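PDB 2J5U: cell shape-determining protein MreC from Listeria monocytogenes, which is probably involved in forming and maintaining the rod shape of the bacterial cell. Local coordinates for residues E160-P165 / S205-I210; N133-K138 / G147-Y152; V97-A102 / T114-K119; D69-S74 / I89-S94; I61-R66 / K226-A231. All blocks are in the same frame, centred on the assembly; numbering follows the deposited sequence.

Contact 1 (E160-P165 / S205-I210)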
# COMPACT_ATOMS: atom_id res chain seq x y z
N GLU A 160 -52.71 -34.52 -46.81
CA GLU A 160 -53.21 -34.14 -45.48
C GLU A 160 -52.10 -34.03 -44.44
O GLU A 160 -51.41 -35.00 -44.15
CB GLU A 160 -54.23 -35.17 -44.97
CG GLU A 160 -55.67 -34.89 -45.33
CD GLU A 160 -56.64 -35.62 -44.41
OE1 GLU A 160 -56.68 -35.28 -43.20
OE2 GLU A 160 -57.37 -36.53 -44.88
N LEU A 161 -51.93 -32.84 -43.87
CA LEU A 161 -50.93 -32.63 -42.84
C LEU A 161 -51.71 -32.65 -41.54
O LEU A 161 -52.42 -31.70 -41.24
CB LEU A 161 -50.28 -31.26 -43.00
CG LEU A 161 -48.81 -31.18 -42.59
CD1 LEU A 161 -48.45 -29.72 -42.43
CD2 LEU A 161 -48.57 -31.94 -41.30
N LYS A 162 -51.58 -33.72 -40.78
CA LYS A 162 -52.32 -33.86 -39.53
C LYS A 162 -51.52 -33.58 -38.26
O LYS A 162 -50.30 -33.73 -38.23
CB LYS A 162 -52.91 -35.27 -39.41
CG LYS A 162 -53.72 -35.75 -40.60
CD LYS A 162 -54.15 -37.19 -40.40
CE LYS A 162 -54.97 -37.71 -41.57
NZ LYS A 162 -55.38 -39.13 -41.36
N GLN A 163 -52.24 -33.19 -37.22
CA GLN A 163 -51.66 -32.93 -35.91
C GLN A 163 -50.79 -31.72 -35.68
O GLN A 163 -49.80 -31.81 -34.96
CB GLN A 163 -50.90 -34.16 -35.45
CG GLN A 163 -51.82 -35.25 -35.03
CD GLN A 163 -51.09 -36.47 -34.58
OE1 GLN A 163 -50.54 -37.22 -35.40
NE2 GLN A 163 -51.06 -36.70 -33.27
N LEU A 164 -51.15 -30.60 -36.28
CA LEU A 164 -50.40 -29.38 -36.08
C LEU A 164 -50.99 -28.76 -34.83
O LEU A 164 -52.17 -28.94 -34.54
CB LEU A 164 -50.58 -28.44 -37.27
CG LEU A 164 -49.87 -28.89 -38.54
CD1 LEU A 164 -50.50 -30.18 -39.01
CD2 LEU A 164 -49.97 -27.84 -39.64
N PRO A 165 -50.17 -28.02 -34.06
CA PRO A 165 -50.65 -27.38 -32.83
C PRO A 165 -51.90 -26.55 -33.08
O PRO A 165 -51.95 -25.79 -34.04
CB PRO A 165 -49.45 -26.54 -32.39
CG PRO A 165 -48.70 -26.29 -33.69
CD PRO A 165 -48.79 -27.62 -34.37
N SER A 205 -56.31 -30.24 -32.43
CA SER A 205 -55.25 -29.92 -33.37
C SER A 205 -55.79 -29.33 -34.65
O SER A 205 -57.00 -29.14 -34.79
CB SER A 205 -54.46 -31.19 -33.70
OG SER A 205 -55.34 -32.22 -34.12
N GLN A 206 -54.90 -29.04 -35.59
CA GLN A 206 -55.31 -28.50 -36.88
C GLN A 206 -54.86 -29.45 -37.98
O GLN A 206 -54.04 -30.34 -37.75
CB GLN A 206 -54.70 -27.12 -37.13
CG GLN A 206 -55.33 -26.00 -36.34
CD GLN A 206 -54.68 -24.67 -36.65
OE1 GLN A 206 -54.93 -24.06 -37.68
NE2 GLN A 206 -53.81 -24.23 -35.75
N THR A 207 -55.39 -29.26 -39.17
CA THR A 207 -55.03 -30.09 -40.30
C THR A 207 -54.88 -29.17 -41.48
O THR A 207 -55.75 -28.36 -41.76
CB THR A 207 -56.12 -31.12 -40.61
OG1 THR A 207 -56.38 -31.91 -39.44
CG2 THR A 207 -55.68 -32.04 -41.74
N ALA A 208 -53.75 -29.28 -42.17
CA ALA A 208 -53.53 -28.46 -43.34
C ALA A 208 -53.59 -29.37 -44.56
O ALA A 208 -53.26 -30.56 -44.47
CB ALA A 208 -52.18 -27.77 -43.27
N PHE A 209 -54.04 -28.83 -45.68
CA PHE A 209 -54.10 -29.60 -46.90
C PHE A 209 -53.00 -29.02 -47.75
O PHE A 209 -52.88 -27.80 -47.89
CB PHE A 209 -55.48 -29.50 -47.52
CG PHE A 209 -56.53 -30.13 -46.66
CD1 PHE A 209 -57.07 -29.44 -45.58
CD2 PHE A 209 -56.91 -31.45 -46.87
CE1 PHE A 209 -57.96 -30.07 -44.70
CE2 PHE A 209 -57.81 -32.09 -46.00
CZ PHE A 209 -58.33 -31.40 -44.92
N ILE A 210 -52.19 -29.90 -48.31
CA ILE A 210 -51.04 -29.46 -49.06
C ILE A 210 -50.95 -29.85 -50.51
O ILE A 210 -51.31 -30.95 -50.91
CB ILE A 210 -49.79 -29.92 -48.29
CG1 ILE A 210 -49.81 -29.26 -46.91
CG2 ILE A 210 -48.51 -29.59 -49.07
CD1 ILE A 210 -48.82 -29.82 -45.93
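Glu160-Pro165 and Ser205-Ile210 run antiparallel with their strand axes 129° apart, and the hydrogen-bonded pairs Leu161 with Ala208 and Leu164 with Gln206 hold them together. Two residues of the first strand, Lys162 and Gln163, lie between these pairs but only Thr207 of the second, so the ladder contains a beta bulge at Gln163. Leu161 N donates to Ala208 O over 2.7 Å, whereas beyond the bulge Leu164 N reaches Gln206 O at a longer 3.3 Å. Glu160, Thr207 and Phe209 share one face. Glu160 runs alongside Phe209 in the same direction, with CG 3.6 Å from Phe209 CE2 and the carboxylate turned 30° from the ring plane. Thr207 sets CG2 anti to its backbone N, and this methyl sits 3.7 Å from Glu160 OE1. The other face is more deeply buried: Leu161 CB meets Ala208 CB at 4.0 Å, and Leu161 CD1 touches Ile210 CD1 at 3.5 Å. Gln206 also lies here, with CD anti to CA, and NE2 donates to Pro165 O at 3.0 Å; the donor is in the plane of that carbonyl, on a lone pair, though the bond is bent and the oxygen tilted from the plane of the Gln206 amide. Met168 O is a second acceptor for NE2, so two backbone carbonyls grip the amide. Strand 145-153 flanks the pair beside 158-165, and strand 190-199 does so beside 205-212, where Lys196 makes a cation-pi contact with Phe209. Within this closed six-stranded barrel, Leu161 and Leu164 also pack on Val139 of strand 135-139, while Pro165 reaches Tyr217 of the second subunit.

Contact 2 (N133-K138 / G147-Y152)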
# COMPACT_ATOMS: atom_id res chain seq x y z
N ASN A 133 -49.54 -45.10 -45.02
CA ASN A 133 -48.44 -44.32 -45.57
C ASN A 133 -48.33 -42.93 -44.92
O ASN A 133 -49.30 -42.20 -44.84
CB ASN A 133 -48.62 -44.20 -47.08
CG ASN A 133 -47.42 -43.61 -47.76
OD1 ASN A 133 -46.28 -43.91 -47.40
ND2 ASN A 133 -47.67 -42.78 -48.76
N ARG A 134 -47.13 -42.58 -44.46
CA ARG A 134 -46.95 -41.30 -43.79
C ARG A 134 -45.53 -40.77 -43.78
O ARG A 134 -44.59 -41.52 -44.00
CB ARG A 134 -47.47 -41.41 -42.35
CG ARG A 134 -46.99 -42.64 -41.61
CD ARG A 134 -47.80 -42.87 -40.35
NE ARG A 134 -47.34 -42.04 -39.25
CZ ARG A 134 -46.47 -42.44 -38.33
NH1 ARG A 134 -46.09 -41.60 -37.36
NH2 ARG A 134 -46.00 -43.69 -38.35
N VAL A 135 -45.37 -39.48 -43.55
CA VAL A 135 -44.04 -38.88 -43.48
C VAL A 135 -44.05 -37.74 -42.46
O VAL A 135 -45.00 -36.95 -42.40
CB VAL A 135 -43.54 -38.43 -44.91
CG1 VAL A 135 -44.69 -38.32 -45.83
CG2 VAL A 135 -42.80 -37.11 -44.85
N SER A 136 -43.01 -37.68 -41.63
CA SER A 136 -42.89 -36.64 -40.61
C SER A 136 -42.52 -35.33 -41.30
O SER A 136 -41.54 -35.26 -42.04
CB SER A 136 -41.77 -36.99 -39.62
OG SER A 136 -41.90 -38.29 -39.10
N ALA A 137 -43.28 -34.28 -41.03
CA ALA A 137 -43.04 -33.01 -41.68
C ALA A 137 -43.03 -31.80 -40.78
O ALA A 137 -43.55 -31.82 -39.66
CB ALA A 137 -44.07 -32.80 -42.80
N LYS A 138 -42.46 -30.73 -41.31
CA LYS A 138 -42.35 -29.46 -40.64
C LYS A 138 -42.89 -28.35 -41.55
O LYS A 138 -42.64 -28.34 -42.76
CB LYS A 138 -40.89 -29.17 -40.30
CG LYS A 138 -40.69 -27.94 -39.45
CD LYS A 138 -39.23 -27.72 -39.13
CE LYS A 138 -38.45 -27.45 -40.39
NZ LYS A 138 -37.02 -27.22 -40.09
N GLY A 147 -45.81 -32.07 -37.84
CA GLY A 147 -46.99 -32.89 -38.04
C GLY A 147 -46.68 -34.10 -38.89
O GLY A 147 -45.53 -34.36 -39.24
N ILE A 148 -47.73 -34.85 -39.22
CA ILE A 148 -47.57 -36.04 -40.03
C ILE A 148 -48.36 -35.92 -41.33
O ILE A 148 -49.55 -35.62 -41.32
CB ILE A 148 -48.07 -37.29 -39.28
CG1 ILE A 148 -47.40 -37.38 -37.90
CG2 ILE A 148 -47.74 -38.52 -40.08
CD1 ILE A 148 -45.90 -37.53 -37.95
N ILE A 149 -47.69 -36.12 -42.46
CA ILE A 149 -48.39 -36.09 -43.73
C ILE A 149 -48.99 -37.49 -43.78
O ILE A 149 -48.28 -38.49 -43.59
CB ILE A 149 -47.43 -35.93 -44.92
CG1 ILE A 149 -46.80 -34.53 -44.90
CG2 ILE A 149 -48.18 -36.20 -46.21
CD1 ILE A 149 -47.73 -33.43 -45.21
N ASN A 150 -50.29 -37.59 -44.03
CA ASN A 150 -50.93 -38.89 -44.03
C ASN A 150 -52.25 -38.88 -44.77
O ASN A 150 -53.29 -38.59 -44.19
CB ASN A 150 -51.15 -39.32 -42.59
CG ASN A 150 -51.84 -40.64 -42.49
OD1 ASN A 150 -52.79 -40.80 -41.73
ND2 ASN A 150 -51.36 -41.62 -43.24
N GLY A 151 -52.22 -39.20 -46.06
CA GLY A 151 -53.45 -39.23 -46.82
C GLY A 151 -53.44 -38.35 -48.05
O GLY A 151 -53.04 -37.18 -48.00
N TYR A 152 -53.88 -38.91 -49.17
CA TYR A 152 -53.93 -38.17 -50.42
C TYR A 152 -55.35 -38.23 -50.99
O TYR A 152 -56.01 -39.27 -50.93
CB TYR A 152 -52.94 -38.75 -51.44
CG TYR A 152 -52.96 -38.04 -52.76
CD1 TYR A 152 -53.48 -38.65 -53.91
CD2 TYR A 152 -52.48 -36.74 -52.88
CE1 TYR A 152 -53.51 -37.98 -55.13
CE2 TYR A 152 -52.51 -36.06 -54.10
CZ TYR A 152 -53.02 -36.69 -55.22
OH TYR A 152 -53.00 -36.02 -56.42
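Asn150 fastens the open end of this hairpin to Asn133. Its CG stands anti to the backbone N (chi1 178°), and ND2 donates to Asn133 O over 2.7 Å. The acceptor lies close to the Asn150 amide plane, while the donor stands 38° above the plane of the Asn133 carbonyl. ND2 also bonds to Val131 O, and OD1 accepts from Lys162 NZ, so partners at both ends of the amide fix its rotation. Arg134 has CG wedged between its own backbone N and carbonyl carbon (chi1 47°), and the chain bends at chi3. It crosses Ile148, whose CG2 sits at the edge of the guanidinium, 3.6 Å from Arg134 NE. The longer branch of Ile148 brings CD1 to 4.1 Å from Ser136 CA. On the opposite face, Val135 and Ile149 stand next to each other, with Val135 CG1 3.7 Å from Ile149 CB. Ile149 CG1 is also 3.9 Å from Ala137 CB. Paired backbone bonds join Val135 to Ile149 and Ala137 to Gly147. Strands 135-139 and 145-153 thus form a beta hairpin in the barrel that runs from strand 135-139 to strand 205-212: strand 158-165 continues the sheet beyond 145-153, strand 175-178 lies beside 135-139, with Lys138 bonded to Val177 through the backbone, and Val135 and Ala137 pack on Ile191 of strand 190-199.

Contact 3 (V97-A102 / T114-K119)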
# COMPACT_ATOMS: atom_id res chain seq x y z
N VAL A 97 -29.34 -49.01 -52.57
CA VAL A 97 -30.71 -48.68 -52.24
C VAL A 97 -31.23 -49.58 -51.13
O VAL A 97 -31.00 -50.79 -51.14
CB VAL A 97 -31.61 -48.81 -53.46
CG1 VAL A 97 -33.03 -48.44 -53.09
CG2 VAL A 97 -31.09 -47.94 -54.59
N LYS A 98 -31.93 -48.98 -50.17
CA LYS A 98 -32.50 -49.72 -49.05
C LYS A 98 -33.91 -49.25 -48.75
O LYS A 98 -34.26 -48.09 -48.96
CB LYS A 98 -31.68 -49.52 -47.78
CG LYS A 98 -30.27 -50.03 -47.84
CD LYS A 98 -29.62 -50.00 -46.47
CE LYS A 98 -28.25 -50.66 -46.53
NZ LYS A 98 -27.53 -50.68 -45.22
N PRO A 99 -34.74 -50.16 -48.24
CA PRO A 99 -36.13 -49.84 -47.88
C PRO A 99 -36.16 -48.63 -46.93
O PRO A 99 -35.32 -48.52 -46.05
CB PRO A 99 -36.62 -51.11 -47.19
CG PRO A 99 -35.86 -52.18 -47.88
CD PRO A 99 -34.47 -51.60 -48.10
N ASP A 100 -37.12 -47.74 -47.12
CA ASP A 100 -37.30 -46.55 -46.29
C ASP A 100 -36.48 -45.33 -46.68
O ASP A 100 -36.56 -44.30 -46.00
CB ASP A 100 -37.07 -46.89 -44.82
CG ASP A 100 -38.26 -47.59 -44.19
OD1 ASP A 100 -38.11 -48.15 -43.08
OD2 ASP A 100 -39.36 -47.59 -44.80
N MET A 101 -35.71 -45.43 -47.75
CA MET A 101 -34.95 -44.28 -48.23
C MET A 101 -35.93 -43.35 -48.96
O MET A 101 -36.88 -43.80 -49.60
CB MET A 101 -33.84 -44.73 -49.19
CG MET A 101 -32.51 -45.07 -48.53
SD MET A 101 -31.27 -45.69 -49.65
CE MET A 101 -30.11 -46.28 -48.54
N ALA A 102 -35.71 -42.05 -48.85
CA ALA A 102 -36.59 -41.09 -49.50
C ALA A 102 -36.28 -41.01 -50.99
O ALA A 102 -35.13 -41.18 -51.41
CB ALA A 102 -36.41 -39.73 -48.88
N THR A 114 -39.77 -49.10 -50.84
CA THR A 114 -40.45 -50.10 -50.04
C THR A 114 -39.78 -51.46 -50.11
O THR A 114 -39.39 -52.00 -49.08
CB THR A 114 -41.94 -50.22 -50.42
OG1 THR A 114 -42.08 -50.29 -51.84
CG2 THR A 114 -42.70 -49.03 -49.91
N THR A 115 -39.66 -52.03 -51.30
CA THR A 115 -39.00 -53.33 -51.40
C THR A 115 -37.87 -53.24 -52.40
O THR A 115 -37.98 -52.57 -53.43
CB THR A 115 -39.97 -54.42 -51.85
OG1 THR A 115 -40.39 -54.15 -53.18
CG2 THR A 115 -41.17 -54.45 -50.94
N THR A 116 -36.77 -53.91 -52.10
CA THR A 116 -35.63 -53.86 -52.97
C THR A 116 -35.16 -55.20 -53.45
O THR A 116 -35.21 -56.19 -52.73
CB THR A 116 -34.44 -53.18 -52.27
OG1 THR A 116 -34.87 -51.95 -51.69
CG2 THR A 116 -33.36 -52.85 -53.27
N GLY A 117 -34.70 -55.23 -54.69
CA GLY A 117 -34.17 -56.43 -55.28
C GLY A 117 -32.70 -56.12 -55.52
O GLY A 117 -32.21 -55.10 -55.03
N ALA A 118 -31.99 -56.95 -56.26
CA ALA A 118 -30.58 -56.70 -56.48
C ALA A 118 -30.32 -55.47 -57.33
O ALA A 118 -29.50 -54.63 -56.98
CB ALA A 118 -29.92 -57.91 -57.12
N LYS A 119 -31.05 -55.35 -58.44
CA LYS A 119 -30.83 -54.22 -59.33
C LYS A 119 -32.03 -53.32 -59.60
O LYS A 119 -32.01 -52.53 -60.54
CB LYS A 119 -30.25 -54.73 -60.64
CG LYS A 119 -28.81 -55.21 -60.53
CD LYS A 119 -28.15 -55.26 -61.89
CE LYS A 119 -26.62 -55.27 -61.78
NZ LYS A 119 -26.09 -56.43 -61.01
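Pro99 lies against Thr114 and Thr116, its ring resting on the backbone and hydroxyl of the strand end. Followed round from CB, the ring passes from one oxygen to the other. Pro99 CB meets the carbonyl oxygen of Thr114 at 3.5 Å. CG, the outermost atom, lies between the two, 3.7 Å from Thr114 O and 3.9 Å from Thr116 OG1. CD, where the ring returns to the backbone nitrogen, approaches Thr116, whose OG1 is 3.6 Å away. The proline and Thr116 cross at about a right angle. Thr116 points its CB toward the loop and divides the work between its branches: OG1, anti to the carbonyl carbon, faces the proline, whereas CG2, anti to the backbone N, sits 3.8 Å from Val97 O. These are van der Waals contacts between carbon and oxygen, and the buried area of 188 Å² is modest. Pro99 occupies the second position of a type II beta turn from Lys98 to Met101, closed by Met101 N donating to Lys98 O over 3.3 Å. A weak bond from Lys98 N to Met101 SD spans the same turn. The contact therefore tucks the loop that precedes strand 102-105 against the end of strand 108-116. Val97 and Met101 pack on Val113 of that strand, Met101 also reaches Val224 and Lys226 of strand 221-227, and Thr116 leans on Ala121 of strand 121-125.

Contact 4 (D69-S74 / I89-S94)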
# COMPACT_ATOMS: atom_id res chain seq x y z
N ASP A 69 -26.54 -38.77 -49.00
CA ASP A 69 -25.85 -39.18 -50.22
C ASP A 69 -26.93 -39.51 -51.23
O ASP A 69 -27.72 -40.42 -51.01
CB ASP A 69 -25.03 -40.45 -49.99
CG ASP A 69 -23.80 -40.21 -49.16
OD1 ASP A 69 -23.19 -41.20 -48.70
OD2 ASP A 69 -23.44 -39.02 -48.99
N PRO A 70 -26.98 -38.78 -52.35
CA PRO A 70 -28.01 -39.06 -53.36
C PRO A 70 -27.58 -40.08 -54.42
O PRO A 70 -26.39 -40.31 -54.63
CB PRO A 70 -28.25 -37.68 -53.97
CG PRO A 70 -26.87 -37.11 -53.98
CD PRO A 70 -26.34 -37.48 -52.60
N LEU A 71 -28.57 -40.71 -55.05
CA LEU A 71 -28.31 -41.68 -56.12
C LEU A 71 -29.37 -41.43 -57.18
O LEU A 71 -30.56 -41.40 -56.89
CB LEU A 71 -28.42 -43.12 -55.63
CG LEU A 71 -27.61 -44.13 -56.44
CD1 LEU A 71 -28.02 -45.54 -56.06
CD2 LEU A 71 -27.83 -43.93 -57.93
N ASN A 72 -28.93 -41.26 -58.42
CA ASN A 72 -29.86 -41.01 -59.51
C ASN A 72 -30.45 -42.30 -60.03
O ASN A 72 -29.79 -43.33 -60.04
CB ASN A 72 -29.17 -40.26 -60.62
CG ASN A 72 -28.97 -38.80 -60.29
OD1 ASN A 72 -28.24 -38.09 -60.97
ND2 ASN A 72 -29.63 -38.35 -59.23
N ALA A 73 -31.71 -42.24 -60.45
CA ALA A 73 -32.38 -43.42 -60.99
C ALA A 73 -33.53 -43.07 -61.92
O ALA A 73 -34.02 -41.95 -61.94
CB ALA A 73 -32.86 -44.31 -59.85
N SER A 74 -33.97 -44.06 -62.68
CA SER A 74 -35.07 -43.84 -63.60
C SER A 74 -36.20 -44.81 -63.33
O SER A 74 -35.99 -45.95 -62.93
CB SER A 74 -34.59 -44.01 -65.05
OG SER A 74 -33.53 -43.12 -65.34
N ILE A 89 -37.91 -48.48 -59.94
CA ILE A 89 -36.71 -47.82 -60.43
C ILE A 89 -35.59 -48.79 -60.77
O ILE A 89 -35.57 -49.92 -60.28
CB ILE A 89 -36.20 -46.76 -59.42
CG1 ILE A 89 -35.90 -47.42 -58.07
CG2 ILE A 89 -37.23 -45.65 -59.28
CD1 ILE A 89 -35.38 -46.46 -57.03
N ASP A 90 -34.67 -48.33 -61.62
CA ASP A 90 -33.56 -49.15 -62.08
C ASP A 90 -32.34 -49.27 -61.16
O ASP A 90 -31.25 -49.64 -61.60
CB ASP A 90 -33.10 -48.68 -63.47
CG ASP A 90 -32.56 -47.25 -63.47
OD1 ASP A 90 -32.21 -46.75 -64.56
OD2 ASP A 90 -32.48 -46.63 -62.39
N LYS A 91 -32.52 -48.94 -59.89
CA LYS A 91 -31.42 -49.07 -58.95
C LYS A 91 -31.92 -49.91 -57.79
O LYS A 91 -33.09 -49.85 -57.44
CB LYS A 91 -30.95 -47.69 -58.46
CG LYS A 91 -30.23 -46.87 -59.52
CD LYS A 91 -28.83 -47.41 -59.80
CE LYS A 91 -28.55 -47.53 -61.30
NZ LYS A 91 -29.03 -46.34 -62.05
N GLY A 92 -31.03 -50.72 -57.22
CA GLY A 92 -31.42 -51.57 -56.12
C GLY A 92 -30.37 -51.82 -55.06
O GLY A 92 -29.46 -51.03 -54.85
N SER A 93 -30.52 -52.94 -54.38
CA SER A 93 -29.64 -53.36 -53.32
C SER A 93 -28.17 -53.21 -53.63
O SER A 93 -27.43 -52.62 -52.86
CB SER A 93 -29.93 -54.82 -52.98
OG SER A 93 -29.00 -55.31 -52.04
N SER A 94 -27.73 -53.74 -54.76
CA SER A 94 -26.32 -53.66 -55.11
C SER A 94 -25.86 -52.25 -55.44
O SER A 94 -24.67 -52.01 -55.62
CB SER A 94 -26.02 -54.61 -56.27
OG SER A 94 -26.82 -54.31 -57.40
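The Asp90 carboxylate is the flat group that meets Ser74, which approaches it over a face: Ser74 N donates to Asp90 OD2 over 3.0 Å from 51° above the carboxylate plane, in a nearly straight bond (172° at the hydrogen). Ala73 CB stands against the same oxygen, 3.5 Å from OD2. This arrangement belongs to the six-stranded antiparallel barrel that contains strands 68-77 and 86-89, at the point where the chain leaves 86-89. Asp90 returns the bond through its backbone, Asp90 N giving to Ser74 O over 3.0 Å. CG of the aspartate sits between the backbone N and the carbonyl carbon (chi1 63°), and main chain and side chain together grip both polar backbone atoms of Ser74. Lys91 NZ forms a weak salt bridge with Asp90 OD2 and may partly offset the charge beside Ser74 N. Ser74 OG turns to another strand, with a weak bond to His221 ND1. Ala73 itself packs on Ile89, CB to CB, and Ile89 in turn reaches Val224 of strand 221-227. The Lys91 chain is bent at chi2, chi3 and chi4, its CB and CG packing on the methyl of Ala73 and the side chain crossing Leu71 at about a right angle. Lys91 CG lies 3.7 Å from Ala73 CB and 3.6 Å from Asn72 O, and Leu71 CD2 touches Lys91 CD at 4.1 Å.

Contact 5 (I61-R66 / K226-A231)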
# COMPACT_ATOMS: atom_id res chain seq x y z
N ILE A 61 -19.97 -31.25 -34.71
CA ILE A 61 -21.16 -31.79 -35.34
C ILE A 61 -20.97 -32.52 -36.66
O ILE A 61 -20.66 -31.92 -37.69
CB ILE A 61 -22.20 -30.68 -35.53
CG1 ILE A 61 -22.54 -30.07 -34.17
CG2 ILE A 61 -23.44 -31.22 -36.21
CD1 ILE A 61 -23.41 -28.85 -34.24
N THR A 62 -21.17 -33.82 -36.62
CA THR A 62 -21.03 -34.65 -37.80
C THR A 62 -22.38 -35.29 -38.12
O THR A 62 -23.21 -35.48 -37.23
CB THR A 62 -20.02 -35.78 -37.56
OG1 THR A 62 -20.44 -36.55 -36.43
CG2 THR A 62 -18.65 -35.20 -37.30
N ASP A 63 -22.58 -35.61 -39.39
CA ASP A 63 -23.80 -36.25 -39.84
C ASP A 63 -25.04 -35.64 -39.22
O ASP A 63 -25.79 -36.32 -38.51
CB ASP A 63 -23.76 -37.75 -39.51
CG ASP A 63 -22.60 -38.45 -40.20
OD1 ASP A 63 -22.48 -38.34 -41.44
OD2 ASP A 63 -21.81 -39.13 -39.50
N SER A 64 -25.24 -34.35 -39.47
CA SER A 64 -26.40 -33.65 -38.94
C SER A 64 -27.66 -34.22 -39.59
O SER A 64 -27.60 -35.00 -40.54
CB SER A 64 -26.31 -32.15 -39.23
OG SER A 64 -26.69 -31.89 -40.56
N ILE A 65 -28.80 -33.79 -39.08
CA ILE A 65 -30.08 -34.25 -39.56
C ILE A 65 -30.37 -33.94 -41.03
O ILE A 65 -31.23 -34.57 -41.63
CB ILE A 65 -31.20 -33.65 -38.67
CG1 ILE A 65 -32.17 -34.74 -38.23
CG2 ILE A 65 -31.90 -32.52 -39.40
CD1 ILE A 65 -32.86 -35.44 -39.34
N ARG A 66 -29.65 -33.00 -41.65
CA ARG A 66 -29.93 -32.70 -43.06
C ARG A 66 -29.02 -33.32 -44.11
O ARG A 66 -29.30 -33.21 -45.30
CB ARG A 66 -29.94 -31.19 -43.29
CG ARG A 66 -30.06 -30.37 -42.04
CD ARG A 66 -30.11 -28.90 -42.38
NE ARG A 66 -31.25 -28.58 -43.22
CZ ARG A 66 -31.15 -28.14 -44.47
NH1 ARG A 66 -32.25 -27.87 -45.17
NH2 ARG A 66 -29.94 -27.99 -45.02
N LYS A 226 -29.85 -41.38 -49.35
CA LYS A 226 -29.42 -42.18 -48.22
C LYS A 226 -29.32 -41.16 -47.08
O LYS A 226 -28.70 -40.11 -47.25
CB LYS A 226 -28.04 -42.80 -48.48
CG LYS A 226 -27.41 -43.49 -47.28
CD LYS A 226 -25.97 -43.90 -47.57
CE LYS A 226 -25.30 -44.52 -46.35
NZ LYS A 226 -23.88 -44.93 -46.61
N ARG A 227 -29.95 -41.43 -45.95
CA ARG A 227 -29.90 -40.48 -44.83
C ARG A 227 -28.58 -40.65 -44.08
O ARG A 227 -28.18 -41.78 -43.79
CB ARG A 227 -31.08 -40.71 -43.88
CG ARG A 227 -30.91 -40.14 -42.49
CD ARG A 227 -32.19 -40.29 -41.71
NE ARG A 227 -31.98 -40.22 -40.27
CZ ARG A 227 -32.84 -39.68 -39.43
NH1 ARG A 227 -32.58 -39.66 -38.13
NH2 ARG A 227 -33.96 -39.13 -39.88
N SER A 228 -27.91 -39.54 -43.78
CA SER A 228 -26.63 -39.61 -43.07
C SER A 228 -26.83 -39.75 -41.57
O SER A 228 -26.17 -40.56 -40.93
CB SER A 228 -25.79 -38.36 -43.33
OG SER A 228 -25.45 -38.25 -44.69
N ALA A 229 -27.73 -38.96 -41.02
CA ALA A 229 -27.98 -39.01 -39.60
C ALA A 229 -28.31 -40.42 -39.14
O ALA A 229 -28.93 -41.20 -39.87
CB ALA A 229 -29.12 -38.07 -39.25
N GLU A 230 -27.89 -40.73 -37.92
CA GLU A 230 -28.15 -42.02 -37.31
C GLU A 230 -29.64 -42.30 -37.39
O GLU A 230 -30.46 -41.38 -37.34
CB GLU A 230 -27.71 -41.97 -35.85
CG GLU A 230 -28.01 -43.22 -35.04
CD GLU A 230 -27.09 -44.37 -35.38
OE1 GLU A 230 -27.13 -45.39 -34.67
OE2 GLU A 230 -26.32 -44.26 -36.37
N ALA A 231 -30.01 -43.57 -37.52
CA ALA A 231 -31.42 -43.94 -37.62
C ALA A 231 -32.12 -43.83 -36.27
O ALA A 231 -31.53 -44.12 -35.23
CB ALA A 231 -31.55 -45.34 -38.16
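Arg227 meets Ile65 through the flat end of its side chain: Ile65 CD1 lies over one face of the guanidinium, 3.9 Å from Arg227 NH2. The arginine has CG anti to its backbone N (chi1 161°) and runs extended from CG to NE, and its group is held at the edge by backbone oxygens of its own segment. NE donates to Ala229 O over 3.2 Å, from 60° above that carbonyl plane, and NH1 donates to Glu230 O over 2.8 Å. NH2 bonds to Gly180 O and Phe185 O and NH1 also to Ile76 O of the second subunit, so backbone carbonyls from its own segment, from elsewhere in the chain and from the second subunit all bind the group. Ser228 follows. Its CB points toward Asp63 and stands 3.8 Å from Asp63 OD1, a van der Waals contact. Next comes Ala229, nearest to Asp63 in the backbone register. Its methyl touches Ser64 O at 3.7 Å and Ile65 CA at 4.0 Å, and its CA approaches Asp63 O at 3.6 Å. Glu230 packs on Lys119 of the second subunit, as Ile65 of the facing segment does on Val75 of that subunit, while Ser64 OG is tied back to Lys56 NZ of helix 31-58. The contact places the connection from helix 31-58, whose sequence is predicted to be coiled coil, over the end of strand 221-227 before it enters strand 68-77, where the first and last strands of a closed antiparallel barrel are neighbours.

The five contacts are spread over two antiparallel barrels. Along the chain come contact 4, contact 3, contact 2 and contact 1 in series, all nested inside the long loop that contact 5 closes. Contacts 3, 4 and 5 reach the first barrel: contacts 3 and 4 have centres about 8 Å apart and touch, and contact 5 joins contact 4 through Asp69 and Lys226 on adjacent strands. Contacts 1 and 2 share the second barrel, their centres about 9 Å apart. Contacts 1 and 4 lie about 32 Å apart between centres, on opposite sides of the chain's centre. Contact 5 thus joins both ends of the barrel region, and contacts 1, 2 and 5 reach the second subunit, consistent with a dimer.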